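Local coordinates for protein homoserine O-acetyltransferase (Bacillus anthracis str. 'Ames Ancestor', PDB 3I1I) that probably transfers an acetyl group from acetyl-CoA to the hydroxyl of L-homoserine, on the route to methionine, using an alpha/beta-hydrolase fold, at residues 44-49 and 146-151; 131-136 and 162-167; 174-179 and 363-368. All coordinates share one frame; numbering follows the deposited sequence.

Interaction 1 of 3, residues 44-49 and 146-151; sequences VILICH and ARLHAV
Val44 O accepts two N-H groups from the neighbouring segment 146-151. His149 N comes in at 2.7 Å from Val44 O, in the carbonyl plane but bent at the hydrogen (133°), while Ala150 N adds a weak bond to it at 3.4 Å. Further along, Leu46 N gives a straighter bond to Ala150 O (2.9 Å), and Ile45 CA-H also points at that oxygen, so Ala150 O takes one N-H bond and one CA-H...O contact. This is a parallel ladder, Ile45 beside Ala150 and Leu46 beside Val151. It joins strands 44-48 and 150-154 inside the alpha/beta-hydrolase sheet, just ahead of what is probably the nucleophile elbow. On the face carrying Leu46 and Val151, these two lie side by side and point the same way, CD2 of Leu46 4.0 Å from CG2 of Val151. Leu148, its CG anti to the carbonyl carbon, crosses obliquely to put CD2 3.7 Å from Val44 CG1 and CD1 against Leu46 CB. Ile45 CG2 meets Ala150 CB on the other face. Beyond this shell, Trp164 packs on Leu46 and Leu148, and Ile160 on Cys48. His149 is tied down by NE2 bonding to Leu369 O.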
loop_
_atom_site.group_PDB
_atom_site.type_symbol
_atom_site.label_atom_id
_atom_site.label_comp_id
_atom_site.label_asym_id
_atom_site.label_seq_id
_atom_site.Cartn_x
_atom_site.Cartn_y
_atom_site.Cartn_z
ATOM N N VAL A 44 -26.713 23.993 -21.236
ATOM C CA VAL A 44 -25.398 23.355 -21.130
ATOM C C VAL A 44 -25.178 22.627 -19.795
ATOM O O VAL A 44 -25.378 23.201 -18.716
ATOM C CB VAL A 44 -24.246 24.379 -21.312
ATOM C CG1 VAL A 44 -22.872 23.664 -21.307
ATOM C CG2 VAL A 44 -24.462 25.204 -22.605
ATOM N N ILE A 45 -24.753 21.368 -19.890
ATOM C CA ILE A 45 -24.364 20.561 -18.737
ATOM C C ILE A 45 -22.913 20.159 -18.907
ATOM O O ILE A 45 -22.552 19.566 -19.917
ATOM C CB ILE A 45 -25.228 19.292 -18.628
ATOM C CG1 ILE A 45 -26.708 19.683 -18.470
ATOM C CG2 ILE A 45 -24.758 18.454 -17.473
ATOM C CD1 ILE A 45 -27.735 18.507 -18.264
ATOM N N LEU A 46 -22.076 20.501 -17.945
ATOM C CA LEU A 46 -20.678 20.106 -17.971
ATOM C C LEU A 46 -20.515 18.882 -17.089
ATOM O O LEU A 46 -20.968 18.904 -15.961
ATOM C CB LEU A 46 -19.794 21.257 -17.460
ATOM C CG LEU A 46 -18.293 20.966 -17.341
ATOM C CD1 LEU A 46 -17.668 20.555 -18.691
ATOM C CD2 LEU A 46 -17.573 22.146 -16.695
ATOM N N ILE A 47 -19.930 17.814 -17.640
ATOM C CA ILE A 47 -19.626 16.553 -16.952
ATOM C C ILE A 47 -18.117 16.511 -16.721
ATOM O O ILE A 47 -17.327 16.794 -17.620
ATOM C CB ILE A 47 -19.940 15.317 -17.849
ATOM C CG1 ILE A 47 -21.396 15.298 -18.320
ATOM C CG2 ILE A 47 -19.653 13.991 -17.117
ATOM C CD1 ILE A 47 -22.409 15.222 -17.254
ATOM N N CYS A 48 -17.707 16.133 -15.522
ATOM C CA CYS A 48 -16.296 16.048 -15.184
ATOM C C CYS A 48 -15.944 14.597 -14.913
ATOM O O CYS A 48 -16.708 13.891 -14.239
ATOM C CB CYS A 48 -16.050 16.847 -13.939
ATOM S SG CYS A 48 -16.607 18.547 -14.087
ATOM N N HIS A 49 -14.780 14.167 -15.390
ATOM C CA HIS A 49 -14.401 12.763 -15.303
ATOM C C HIS A 49 -13.618 12.362 -14.043
ATOM O O HIS A 49 -13.043 13.204 -13.362
ATOM C CB HIS A 49 -13.741 12.305 -16.611
ATOM C CG HIS A 49 -12.279 12.594 -16.729
ATOM N ND1 HIS A 49 -11.325 11.956 -15.966
ATOM C CD2 HIS A 49 -11.598 13.349 -17.623
ATOM C CE1 HIS A 49 -10.122 12.353 -16.347
ATOM N NE2 HIS A 49 -10.259 13.186 -17.365
ATOM N N ALA A 146 -22.485 31.580 -20.877
ATOM C CA ALA A 146 -22.366 32.422 -19.684
ATOM C C ALA A 146 -22.694 31.616 -18.425
ATOM O O ALA A 146 -22.223 31.909 -17.344
ATOM C CB ALA A 146 -23.299 33.702 -19.776
ATOM N N ARG A 147 -23.514 30.601 -18.589
ATOM C CA ARG A 147 -24.096 29.906 -17.472
ATOM C C ARG A 147 -24.216 28.428 -17.777
ATOM O O ARG A 147 -24.469 28.058 -18.937
ATOM C CB ARG A 147 -25.482 30.443 -17.286
ATOM C CG ARG A 147 -25.595 31.477 -16.246
ATOM C CD ARG A 147 -27.043 31.914 -16.151
ATOM N NE ARG A 147 -27.509 31.840 -14.784
ATOM C CZ ARG A 147 -28.754 32.105 -14.398
ATOM N NH1 ARG A 147 -29.675 32.478 -15.295
ATOM N NH2 ARG A 147 -29.076 32.016 -13.097
ATOM N N LEU A 148 -24.037 27.593 -16.759
ATOM C CA LEU A 148 -24.242 26.169 -16.899
ATOM C C LEU A 148 -25.585 25.801 -16.284
ATOM O O LEU A 148 -25.897 26.216 -15.193
ATOM C CB LEU A 148 -23.110 25.412 -16.215
ATOM C CG LEU A 148 -21.703 25.664 -16.766
ATOM C CD1 LEU A 148 -20.633 24.903 -15.988
ATOM C CD2 LEU A 148 -21.631 25.359 -18.269
ATOM N N HIS A 149 -26.377 25.017 -16.983
ATOM C CA HIS A 149 -27.626 24.481 -16.423
ATOM C C HIS A 149 -27.268 23.543 -15.271
ATOM O O HIS A 149 -27.971 23.490 -14.274
ATOM C CB HIS A 149 -28.402 23.709 -17.509
ATOM C CG HIS A 149 -29.763 23.249 -17.087
ATOM N ND1 HIS A 149 -30.866 24.085 -17.072
ATOM C CD2 HIS A 149 -30.207 22.036 -16.681
ATOM C CE1 HIS A 149 -31.921 23.410 -16.647
ATOM N NE2 HIS A 149 -31.549 22.164 -16.405
ATOM N N ALA A 150 -26.158 22.816 -15.418
ATOM C CA ALA A 150 -25.623 21.926 -14.352
ATOM C C ALA A 150 -24.168 21.617 -14.604
ATOM O O ALA A 150 -23.717 21.612 -15.766
ATOM C CB ALA A 150 -26.418 20.567 -14.240
ATOM N N VAL A 151 -23.455 21.377 -13.507
ATOM C CA VAL A 151 -22.141 20.798 -13.541
ATOM C C VAL A 151 -22.172 19.551 -12.627
ATOM O O VAL A 151 -22.773 19.538 -11.578
ATOM C CB VAL A 151 -21.055 21.786 -13.081
ATOM C CG1 VAL A 151 -21.219 22.126 -11.588
ATOM C CG2 VAL A 151 -19.668 21.211 -13.363
#

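Interaction 2 of 3, residues 131-136 and 162-167; sequences DVARMQ and QQWAVH. With GOL (glycerol), chain E.
Gln136 starts with CG anti to its carbonyl carbon and runs extended beyond it, carrying the amide out to the edge of an indole on the other helix. Trp164 meets it with an unusual chi1 of -91°, off the staggered positions, which swings the ring across the gap between the helices. NE1 then donates to Gln136 OE1 over 2.8 Å, nearly straight (167° at the hydrogen). The oxygen lies almost in the indole plane, whereas NE1 sits above the plane of the amide carbonyl; the two flat groups are strongly tilted against each other. The Gln136 chain also brings CB to the ring edge, 3.8 Å from Trp164 CZ2. Next to the bond, Ala133 CB touches Trp164 CD1 at 3.7 Å, where helices 129-142 and 156-167 cross, their local axes 9.2 Å apart at 71°. Both helices pack on one face of the alpha/beta-hydrolase sheet, where Leu46 lies against both Gln136 and Trp164. At the outer end, Arg134 bends at chi2 so that its guanidinium approaches His167, NH2 to ND1 3.8 Å. A glycerol, probably from the crystallisation liquor, spans the two helices there: Arg134 NH1 donates to its O3 at 3.1 Å, and O3 in turn donates to His167 O at 3.2 Å. The arginine's stronger tie is the salt bridge from NE to Glu20. Gln136 NE2 bonds to Thr91 OG1, which should fix the amide flip with OE1 turned to the indole. The buried indole N-H is thus satisfied by a neutral acceptor, while the positive guanidinium beside His167 would be expected to disfavour protonation of that imidazole.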
loop_
_atom_site.group_PDB
_atom_site.type_symbol
_atom_site.label_atom_id
_atom_site.label_comp_id
_atom_site.label_asym_id
_atom_site.label_seq_id
_atom_site.Cartn_x
_atom_site.Cartn_y
_atom_site.Cartn_z
ATOM N N ASP A 131 -7.622 23.953 -10.465
ATOM C CA ASP A 131 -6.937 24.245 -11.744
ATOM C C ASP A 131 -7.722 23.711 -12.927
ATOM O O ASP A 131 -7.882 24.418 -13.921
ATOM C CB ASP A 131 -5.539 23.682 -11.775
ATOM C CG ASP A 131 -4.592 24.446 -10.869
ATOM O OD1 ASP A 131 -4.535 25.676 -11.030
ATOM O OD2 ASP A 131 -3.920 23.837 -9.998
ATOM N N VAL A 132 -8.286 22.505 -12.787
ATOM C CA VAL A 132 -9.075 21.922 -13.849
ATOM C C VAL A 132 -10.375 22.742 -14.117
ATOM O O VAL A 132 -10.736 22.995 -15.275
ATOM C CB VAL A 132 -9.362 20.417 -13.607
ATOM C CG1 VAL A 132 -10.388 19.892 -14.612
ATOM C CG2 VAL A 132 -8.021 19.582 -13.642
ATOM N N ALA A 133 -11.035 23.168 -13.050
ATOM C CA ALA A 133 -12.221 23.988 -13.134
ATOM C C ALA A 133 -11.875 25.350 -13.813
ATOM O O ALA A 133 -12.635 25.837 -14.646
ATOM C CB ALA A 133 -12.815 24.190 -11.720
ATOM N N ARG A 134 -10.728 25.943 -13.494
ATOM C CA ARG A 134 -10.360 27.217 -14.128
ATOM C C ARG A 134 -10.123 27.049 -15.636
ATOM O O ARG A 134 -10.556 27.884 -16.423
ATOM C CB ARG A 134 -9.141 27.855 -13.477
ATOM C CG ARG A 134 -9.292 28.080 -11.948
ATOM C CD ARG A 134 -9.073 29.522 -11.633
ATOM N NE ARG A 134 -9.060 29.862 -10.199
ATOM C CZ ARG A 134 -10.086 30.396 -9.523
ATOM N NH1 ARG A 134 -11.280 30.635 -10.103
ATOM N NH2 ARG A 134 -9.915 30.680 -8.240
HETATM N N MSE A 135 -9.486 25.949 -16.035
HETATM C CA MSE A 135 -9.298 25.697 -17.434
HETATM C C MSE A 135 -10.622 25.460 -18.144
HETATM O O MSE A 135 -10.870 26.077 -19.158
HETATM C CB MSE A 135 -8.370 24.534 -17.651
HETATM C CG MSE A 135 -6.933 24.919 -17.404
HETATM SE SE MSE A 135 -5.845 23.312 -17.328
HETATM C CE MSE A 135 -6.317 22.564 -19.092
ATOM N N GLN A 136 -11.475 24.598 -17.600
ATOM C CA GLN A 136 -12.780 24.347 -18.177
ATOM C C GLN A 136 -13.596 25.643 -18.386
ATOM O O GLN A 136 -14.262 25.824 -19.402
ATOM C CB GLN A 136 -13.564 23.433 -17.260
ATOM C CG GLN A 136 -13.109 21.972 -17.265
ATOM C CD GLN A 136 -13.891 21.169 -16.239
ATOM O OE1 GLN A 136 -14.258 21.684 -15.173
ATOM N NE2 GLN A 136 -14.196 19.931 -16.573
ATOM N N GLN A 162 -17.509 20.496 -7.578
ATOM C CA GLN A 162 -17.698 21.252 -6.362
ATOM C C GLN A 162 -16.887 22.537 -6.434
ATOM O O GLN A 162 -17.325 23.559 -5.948
ATOM C CB GLN A 162 -17.318 20.441 -5.128
ATOM C CG GLN A 162 -18.361 19.438 -4.712
ATOM C CD GLN A 162 -17.811 18.462 -3.671
ATOM O OE1 GLN A 162 -18.064 18.617 -2.489
ATOM N NE2 GLN A 162 -17.033 17.472 -4.120
ATOM N N GLN A 163 -15.717 22.475 -7.044
ATOM C CA GLN A 163 -14.880 23.666 -7.204
ATOM C C GLN A 163 -15.574 24.710 -8.107
ATOM O O GLN A 163 -15.573 25.899 -7.808
ATOM C CB GLN A 163 -13.501 23.272 -7.725
ATOM C CG GLN A 163 -12.641 22.515 -6.707
ATOM C CD GLN A 163 -12.138 23.420 -5.584
ATOM O OE1 GLN A 163 -12.679 24.507 -5.352
ATOM N NE2 GLN A 163 -11.091 22.977 -4.883
ATOM N N TRP A 164 -16.262 24.254 -9.137
ATOM C CA TRP A 164 -17.141 25.133 -9.920
ATOM C C TRP A 164 -18.215 25.843 -9.083
ATOM O O TRP A 164 -18.404 27.060 -9.183
ATOM C CB TRP A 164 -17.882 24.329 -10.996
ATOM C CG TRP A 164 -17.195 24.270 -12.276
ATOM C CD1 TRP A 164 -16.331 23.328 -12.671
ATOM C CD2 TRP A 164 -17.333 25.187 -13.371
ATOM N NE1 TRP A 164 -15.918 23.581 -13.941
ATOM C CE2 TRP A 164 -16.508 24.732 -14.389
ATOM C CE3 TRP A 164 -18.062 26.351 -13.570
ATOM C CZ2 TRP A 164 -16.398 25.381 -15.607
ATOM C CZ3 TRP A 164 -17.956 26.998 -14.792
ATOM C CH2 TRP A 164 -17.122 26.529 -15.777
ATOM N N ALA A 165 -18.935 25.061 -8.285
ATOM C CA ALA A 165 -20.005 25.607 -7.462
ATOM C C ALA A 165 -19.477 26.655 -6.451
ATOM O O ALA A 165 -20.101 27.701 -6.223
ATOM C CB ALA A 165 -20.750 24.488 -6.748
ATOM N N VAL A 166 -18.323 26.385 -5.872
ATOM C CA VAL A 166 -17.711 27.323 -4.929
ATOM C C VAL A 166 -17.168 28.570 -5.665
ATOM O O VAL A 166 -17.481 29.684 -5.299
ATOM C CB VAL A 166 -16.583 26.637 -4.105
ATOM C CG1 VAL A 166 -15.759 27.656 -3.344
ATOM C CG2 VAL A 166 -17.198 25.609 -3.165
ATOM N N HIS A 167 -16.390 28.373 -6.722
ATOM C CA HIS A 167 -15.651 29.479 -7.296
ATOM C C HIS A 167 -16.281 30.191 -8.462
ATOM O O HIS A 167 -15.824 31.257 -8.797
ATOM C CB HIS A 167 -14.245 29.035 -7.624
ATOM C CG HIS A 167 -13.436 28.742 -6.409
ATOM N ND1 HIS A 167 -12.650 29.695 -5.787
ATOM C CD2 HIS A 167 -13.346 27.622 -5.648
ATOM C CE1 HIS A 167 -12.071 29.156 -4.722
ATOM N NE2 HIS A 167 -12.485 27.904 -4.606
HETATM C C1 GOL E . -10.880 33.327 -6.109
HETATM O O1 GOL E . -10.773 33.937 -4.855
HETATM C C2 GOL E . -12.361 33.415 -6.393
HETATM O O2 GOL E . -12.628 34.662 -6.989
HETATM C C3 GOL E . -12.908 32.294 -7.251
HETATM O O3 GOL E . -13.003 32.684 -8.603
#

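Interaction 3 of 3, residues 174-179 and 363-368; sequences RMIGVI and KKVYEF
Phe368 and Ile176 reach toward each other tip to tip, and the rest of the contact is arranged round that meeting. With CG anti to its backbone N (chi1 -167°), Phe368 swings its ring from the helix toward the strand and leads with the CD2-CE2 side. Ile176 has CG1 anti to its own carbonyl carbon and an extended chain beyond, so it reaches out toward the ring; CG1 comes to 3.7 Å from Phe368 CD2, and CD1 lies almost as near the same carbon. Past the ring, CD1 of Ile176 touches Val365 CG1 at 4.2 Å, one helical turn back, so the isoleucine end sits against two side chains of the helix. CE2 of Phe368 reaches as far as the strand backbone, 3.9 Å from Met175 O, and 4.0 Å from Arg174 CB. This is strand-on-helix packing of the alpha/beta-hydrolase fold: helix 362-370, near the C terminus, lies on one face of the central sheet and runs nearly antiparallel to strand 174-178, the local axes 10.5 Å apart at 166°. Phe368 also rests on Asn309 and Leu311 of strand 309-313, and so straddles two neighbouring strands. Met175 points the other way, to helix 156-167 on the opposite face. Arg174 runs extended from CG to NE alongside the end of the segment, bringing CD within 3.5 Å of Phe368 O, which lies near the guanidinium plane at its edge. The guanidinium has its bonds farther on, NH1 to His149 O and NH2 to Arg371 O.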
loop_
_atom_site.group_PDB
_atom_site.type_symbol
_atom_site.label_atom_id
_atom_site.label_comp_id
_atom_site.label_asym_id
_atom_site.label_seq_id
_atom_site.Cartn_x
_atom_site.Cartn_y
_atom_site.Cartn_z
ATOM N N ARG A 174 -26.938 24.468 -11.025
ATOM C CA ARG A 174 -27.134 23.200 -10.365
ATOM C C ARG A 174 -25.834 22.472 -10.298
ATOM O O ARG A 174 -25.093 22.435 -11.266
ATOM C CB ARG A 174 -28.099 22.352 -11.150
ATOM C CG ARG A 174 -29.470 22.940 -11.278
ATOM C CD ARG A 174 -30.380 22.078 -12.168
ATOM N NE ARG A 174 -31.603 22.786 -12.486
ATOM C CZ ARG A 174 -31.682 23.826 -13.320
ATOM N NH1 ARG A 174 -30.614 24.292 -13.974
ATOM N NH2 ARG A 174 -32.855 24.421 -13.506
HETATM N N MSE A 175 -25.558 21.849 -9.163
HETATM C CA MSE A 175 -24.372 20.995 -9.055
HETATM C C MSE A 175 -24.778 19.614 -8.543
HETATM O O MSE A 175 -25.518 19.513 -7.589
HETATM C CB MSE A 175 -23.355 21.634 -8.144
HETATM C CG MSE A 175 -22.022 20.912 -8.140
HETATM SE SE MSE A 175 -21.933 19.610 -6.689
HETATM C CE MSE A 175 -21.727 20.901 -5.249
ATOM N N ILE A 176 -24.325 18.552 -9.196
ATOM C CA ILE A 176 -24.640 17.197 -8.743
ATOM C C ILE A 176 -23.306 16.515 -8.511
ATOM O O ILE A 176 -22.504 16.371 -9.426
ATOM C CB ILE A 176 -25.427 16.377 -9.780
ATOM C CG1 ILE A 176 -26.728 17.089 -10.185
ATOM C CG2 ILE A 176 -25.722 14.975 -9.227
ATOM C CD1 ILE A 176 -27.639 16.280 -11.138
ATOM N N GLY A 177 -23.071 16.110 -7.281
ATOM C CA GLY A 177 -21.822 15.522 -6.904
ATOM C C GLY A 177 -22.077 14.072 -6.519
ATOM O O GLY A 177 -22.694 13.787 -5.457
ATOM N N VAL A 178 -21.611 13.163 -7.372
ATOM C CA VAL A 178 -21.816 11.728 -7.172
ATOM C C VAL A 178 -20.584 11.055 -6.549
ATOM O O VAL A 178 -19.438 11.322 -6.946
ATOM C CB VAL A 178 -22.176 11.048 -8.511
ATOM C CG1 VAL A 178 -22.565 9.552 -8.268
ATOM C CG2 VAL A 178 -23.307 11.803 -9.193
ATOM N N ILE A 179 -20.816 10.203 -5.556
ATOM C CA ILE A 179 -19.722 9.477 -4.819
ATOM C C ILE A 179 -18.476 10.328 -4.585
ATOM O O ILE A 179 -17.390 9.965 -4.970
ATOM C CB ILE A 179 -19.375 8.112 -5.484
ATOM C CG1 ILE A 179 -18.994 8.272 -6.982
ATOM C CG2 ILE A 179 -20.570 7.169 -5.356
ATOM C CD1 ILE A 179 -18.145 7.143 -7.513
ATOM N N LYS A 363 -33.302 8.432 -12.069
ATOM C CA LYS A 363 -34.587 9.104 -11.958
ATOM C C LYS A 363 -34.475 10.395 -11.118
ATOM O O LYS A 363 -35.115 11.400 -11.419
ATOM C CB LYS A 363 -35.618 8.164 -11.371
ATOM C CG LYS A 363 -36.997 8.767 -11.307
ATOM C CD LYS A 363 -38.033 7.763 -10.714
ATOM C CE LYS A 363 -39.437 8.423 -10.528
ATOM N NZ LYS A 363 -40.175 7.896 -9.309
ATOM N N LYS A 364 -33.641 10.361 -10.081
ATOM C CA LYS A 364 -33.380 11.530 -9.271
ATOM C C LYS A 364 -32.636 12.605 -10.060
ATOM O O LYS A 364 -32.958 13.793 -9.926
ATOM C CB LYS A 364 -32.570 11.158 -8.037
ATOM C CG LYS A 364 -32.423 12.284 -7.022
ATOM C CD LYS A 364 -33.772 12.826 -6.595
ATOM C CE LYS A 364 -33.762 13.397 -5.217
ATOM N NZ LYS A 364 -34.948 14.328 -5.008
ATOM N N VAL A 365 -31.646 12.208 -10.865
ATOM C CA VAL A 365 -30.889 13.162 -11.627
ATOM C C VAL A 365 -31.849 13.942 -12.544
ATOM O O VAL A 365 -31.872 15.189 -12.584
ATOM C CB VAL A 365 -29.771 12.464 -12.423
ATOM C CG1 VAL A 365 -29.289 13.303 -13.599
ATOM C CG2 VAL A 365 -28.584 12.100 -11.451
ATOM N N TYR A 366 -32.662 13.184 -13.258
ATOM C CA TYR A 366 -33.637 13.738 -14.174
ATOM C C TYR A 366 -34.520 14.774 -13.484
ATOM O O TYR A 366 -34.669 15.857 -13.966
ATOM C CB TYR A 366 -34.498 12.597 -14.730
ATOM C CG TYR A 366 -35.600 13.082 -15.590
ATOM C CD1 TYR A 366 -35.353 13.503 -16.898
ATOM C CD2 TYR A 366 -36.891 13.195 -15.084
ATOM C CE1 TYR A 366 -36.387 14.007 -17.691
ATOM C CE2 TYR A 366 -37.928 13.677 -15.876
ATOM C CZ TYR A 366 -37.664 14.067 -17.172
ATOM O OH TYR A 366 -38.698 14.542 -17.918
ATOM N N GLU A 367 -35.102 14.419 -12.352
ATOM C CA GLU A 367 -35.960 15.326 -11.569
ATOM C C GLU A 367 -35.196 16.594 -11.177
ATOM O O GLU A 367 -35.718 17.701 -11.241
ATOM C CB GLU A 367 -36.486 14.581 -10.325
ATOM C CG GLU A 367 -37.170 15.393 -9.198
ATOM C CD GLU A 367 -37.536 14.493 -7.963
ATOM O OE1 GLU A 367 -37.299 14.886 -6.798
ATOM O OE2 GLU A 367 -38.042 13.364 -8.167
ATOM N N PHE A 368 -33.946 16.434 -10.768
ATOM C CA PHE A 368 -33.147 17.548 -10.306
ATOM C C PHE A 368 -32.771 18.507 -11.440
ATOM O O PHE A 368 -32.809 19.728 -11.271
ATOM C CB PHE A 368 -31.895 17.024 -9.620
ATOM C CG PHE A 368 -31.176 18.045 -8.845
ATOM C CD1 PHE A 368 -31.659 18.461 -7.631
ATOM C CD2 PHE A 368 -30.010 18.596 -9.314
ATOM C CE1 PHE A 368 -30.982 19.428 -6.878
ATOM C CE2 PHE A 368 -29.339 19.565 -8.565
ATOM C CZ PHE A 368 -29.829 19.970 -7.356
#

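How the interactions relate
Following the chain from the N terminus, the first segment involved is strand 44-48, then come helix 129-142, strand 150-154, helix 156-167 and strand 174-178, with helix 362-370 last. Interaction 1 closes a long excursion from 44-49 to 146-151. Interaction 2 opens inside that loop, at 131-136, and closes beyond it, at 162-167, so the two cross; they also touch, through Trp164. Interaction 3 follows both in series, spanning some 180 residues to bring the C-terminal helix back onto the sheet. Strands 150-154 and 174-178 are neighbours, linking interactions 1 and 3, while Met175 packs on Gln162 and Ala165, joining interactions 2 and 3 where strand 174-178 meets helix 156-167.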